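Local coordinates for protein M32 carboxypeptidase (Chitinophagaceae bacterium, PDB 7A03) that probably acts as a metal-dependent carboxypeptidase of the M32 (Taq) family, removing amino acids from the C-terminal end of peptides, at residues Leu142-Thr147 with Gly371-Ser376. Sequence-based numbering, arbitrary orientation.
Sequences LKRKET and GLIDGS
Helix 129-150 passes the last turn of helix 358-374, where R144 and I373 bring the backbones to 5.7 Å between their CA atoms; the pair serves as an example of an arginine lying over the carbonyl end of a neighbouring helix.

The apolar part centres on I373. Its CD1 packs against K143 CB at 3.8 Å, while its CG2 meets T147 CG2 at 3.7 Å, the two side chains crossing obliquely. L160 of helix 157-164 touches K143, T147 and I373 alike, extending this small core.

T147 OG1 folds back onto its own helix: in the crowded position between the backbone N and the carbonyl carbon (chi1 75°), it donates to R144 O at 2.6 Å, in the carbonyl plane. An alanine here removes CG2 and OG1, and would probably leave I373 CG2 less well packed and R144 O without its side-chain donor.

The polar part belongs to R144. Bent at chi3, its chain carries NE to 3.3 Å from I373 O and lays one guanidinium face over G375 CA, 3.8 Å from the plane and offset toward the rim; the C-terminal carbonyls of the helix, including I373 O and D374 O, would probably favour a positive charge here.

Beyond them, D374 OD1 accepts from S376 N at 2.7 Å and from S376 OG at 2.8 Å, while OD2 bonds to H155. K143 NZ turns away to E146 OE1, a salt bridge, and to G414 O.

The side of helix 129-150 thus packs against the C-terminal turn of helix 358-374 in the largely helical M32 fold; that helix ends at D374, G375 follows with positive phi (95°), and D374 closes an Asx turn.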
loop_
_atom_site.group_PDB
_atom_site.type_symbol
_atom_site.label_atom_id
_atom_site.label_comp_id
_atom_site.label_asym_id
_atom_site.label_seq_id
_atom_site.Cartn_x
_atom_site.Cartn_y
_atom_site.Cartn_z
ATOM N N LEU A 142 -19.435 -11.283 11.525
ATOM C CA LEU A 142 -18.272 -11.702 12.300
ATOM C C LEU A 142 -17.336 -10.528 12.574
ATOM O O LEU A 142 -16.736 -10.437 13.654
ATOM C CB LEU A 142 -17.560 -12.865 11.609
ATOM C CG LEU A 142 -18.333 -14.191 11.680
ATOM C CD1 LEU A 142 -17.673 -15.281 10.846
ATOM C CD2 LEU A 142 -18.461 -14.628 13.128
ATOM N N LYS A 143 -17.240 -9.592 11.631
ATOM C CA LYS A 143 -16.357 -8.446 11.826
ATOM C C LYS A 143 -16.878 -7.538 12.930
ATOM O O LYS A 143 -16.095 -6.962 13.695
ATOM C CB LYS A 143 -16.208 -7.681 10.511
ATOM C CG LYS A 143 -15.292 -8.356 9.524
ATOM C CD LYS A 143 -13.833 -8.142 9.921
ATOM C CE LYS A 143 -12.964 -9.311 9.534
ATOM N NZ LYS A 143 -11.550 -8.928 9.781
ATOM N N ARG A 144 -18.203 -7.399 13.037
ATOM C CA ARG A 144 -18.752 -6.623 14.146
ATOM C C ARG A 144 -18.470 -7.299 15.488
ATOM O O ARG A 144 -18.042 -6.636 16.456
ATOM C CB ARG A 144 -20.245 -6.361 13.927
ATOM C CG ARG A 144 -20.525 -5.779 12.530
ATOM C CD ARG A 144 -21.993 -5.484 12.321
ATOM N NE ARG A 144 -22.496 -4.593 13.355
ATOM C CZ ARG A 144 -23.783 -4.366 13.578
ATOM N NH1 ARG A 144 -24.700 -4.963 12.830
ATOM N NH2 ARG A 144 -24.147 -3.539 14.545
ATOM N N LYS A 145 -18.653 -8.629 15.549
ATOM C CA LYS A 145 -18.222 -9.363 16.744
ATOM C C LYS A 145 -16.751 -9.081 17.061
ATOM O O LYS A 145 -16.377 -8.849 18.223
ATOM C CB LYS A 145 -18.453 -10.870 16.566
ATOM C CG LYS A 145 -19.839 -11.348 16.946
ATOM C CD LYS A 145 -19.989 -11.461 18.464
ATOM C CE LYS A 145 -21.394 -11.916 18.862
ATOM N NZ LYS A 145 -21.823 -13.153 18.152
ATOM N N GLU A 146 -15.910 -9.065 16.026
ATOM C CA GLU A 146 -14.489 -8.807 16.217
ATOM C C GLU A 146 -14.247 -7.413 16.784
ATOM O O GLU A 146 -13.336 -7.221 17.600
ATOM C CB GLU A 146 -13.757 -8.983 14.887
ATOM C CG GLU A 146 -12.237 -9.002 15.005
ATOM C CD GLU A 146 -11.569 -9.293 13.693
ATOM O OE1 GLU A 146 -12.243 -9.220 12.644
ATOM O OE2 GLU A 146 -10.365 -9.609 13.709
ATOM N N THR A 147 -15.022 -6.417 16.348
ATOM C CA THR A 147 -14.862 -5.093 16.944
ATOM C C THR A 147 -15.124 -5.140 18.441
ATOM O O THR A 147 -14.409 -4.500 19.230
ATOM C CB THR A 147 -15.749 -4.028 16.284
ATOM O OG1 THR A 147 -17.119 -4.176 16.702
ATOM C CG2 THR A 147 -15.652 -4.073 14.771
ATOM N N GLY A 371 -20.312 2.163 7.471
ATOM C CA GLY A 371 -21.718 1.872 7.671
ATOM C C GLY A 371 -21.986 0.398 7.865
ATOM O O GLY A 371 -22.893 0.028 8.617
ATOM N N LEU A 372 -21.206 -0.460 7.206
ATOM C CA LEU A 372 -21.408 -1.894 7.385
ATOM C C LEU A 372 -21.075 -2.300 8.809
ATOM O O LEU A 372 -21.774 -3.129 9.411
ATOM C CB LEU A 372 -20.552 -2.680 6.394
ATOM C CG LEU A 372 -20.978 -2.636 4.921
ATOM C CD1 LEU A 372 -19.937 -3.329 4.057
ATOM C CD2 LEU A 372 -22.351 -3.268 4.709
ATOM N N ILE A 373 -20.037 -1.690 9.377
ATOM C CA ILE A 373 -19.554 -2.106 10.686
ATOM C C ILE A 373 -20.353 -1.466 11.817
ATOM O O ILE A 373 -20.499 -2.066 12.889
ATOM C CB ILE A 373 -18.039 -1.858 10.788
ATOM C CG1 ILE A 373 -17.312 -2.662 9.706
ATOM C CG2 ILE A 373 -17.518 -2.240 12.161
ATOM C CD1 ILE A 373 -17.563 -4.169 9.786
ATOM N N ASP A 374 -20.886 -0.259 11.618
ATOM C CA ASP A 374 -21.730 0.328 12.654
ATOM C C ASP A 374 -23.181 -0.126 12.575
ATOM O O ASP A 374 -23.940 0.109 13.523
ATOM C CB ASP A 374 -21.577 1.858 12.743
ATOM C CG ASP A 374 -22.201 2.609 11.566
ATOM O OD1 ASP A 374 -23.036 2.049 10.825
ATOM O OD2 ASP A 374 -21.849 3.797 11.390
ATOM N N GLY A 375 -23.574 -0.784 11.488
ATOM C CA GLY A 375 -24.926 -1.261 11.320
ATOM C C GLY A 375 -25.842 -0.338 10.549
ATOM O O GLY A 375 -27.007 -0.694 10.330
ATOM N N SER A 376 -25.360 0.830 10.124
ATOM C CA SER A 376 -26.225 1.788 9.447
ATOM C C SER A 376 -26.408 1.469 7.971
ATOM O O SER A 376 -27.370 1.944 7.363
ATOM C CB SER A 376 -25.690 3.210 9.622
ATOM O OG SER A 376 -24.496 3.397 8.883
#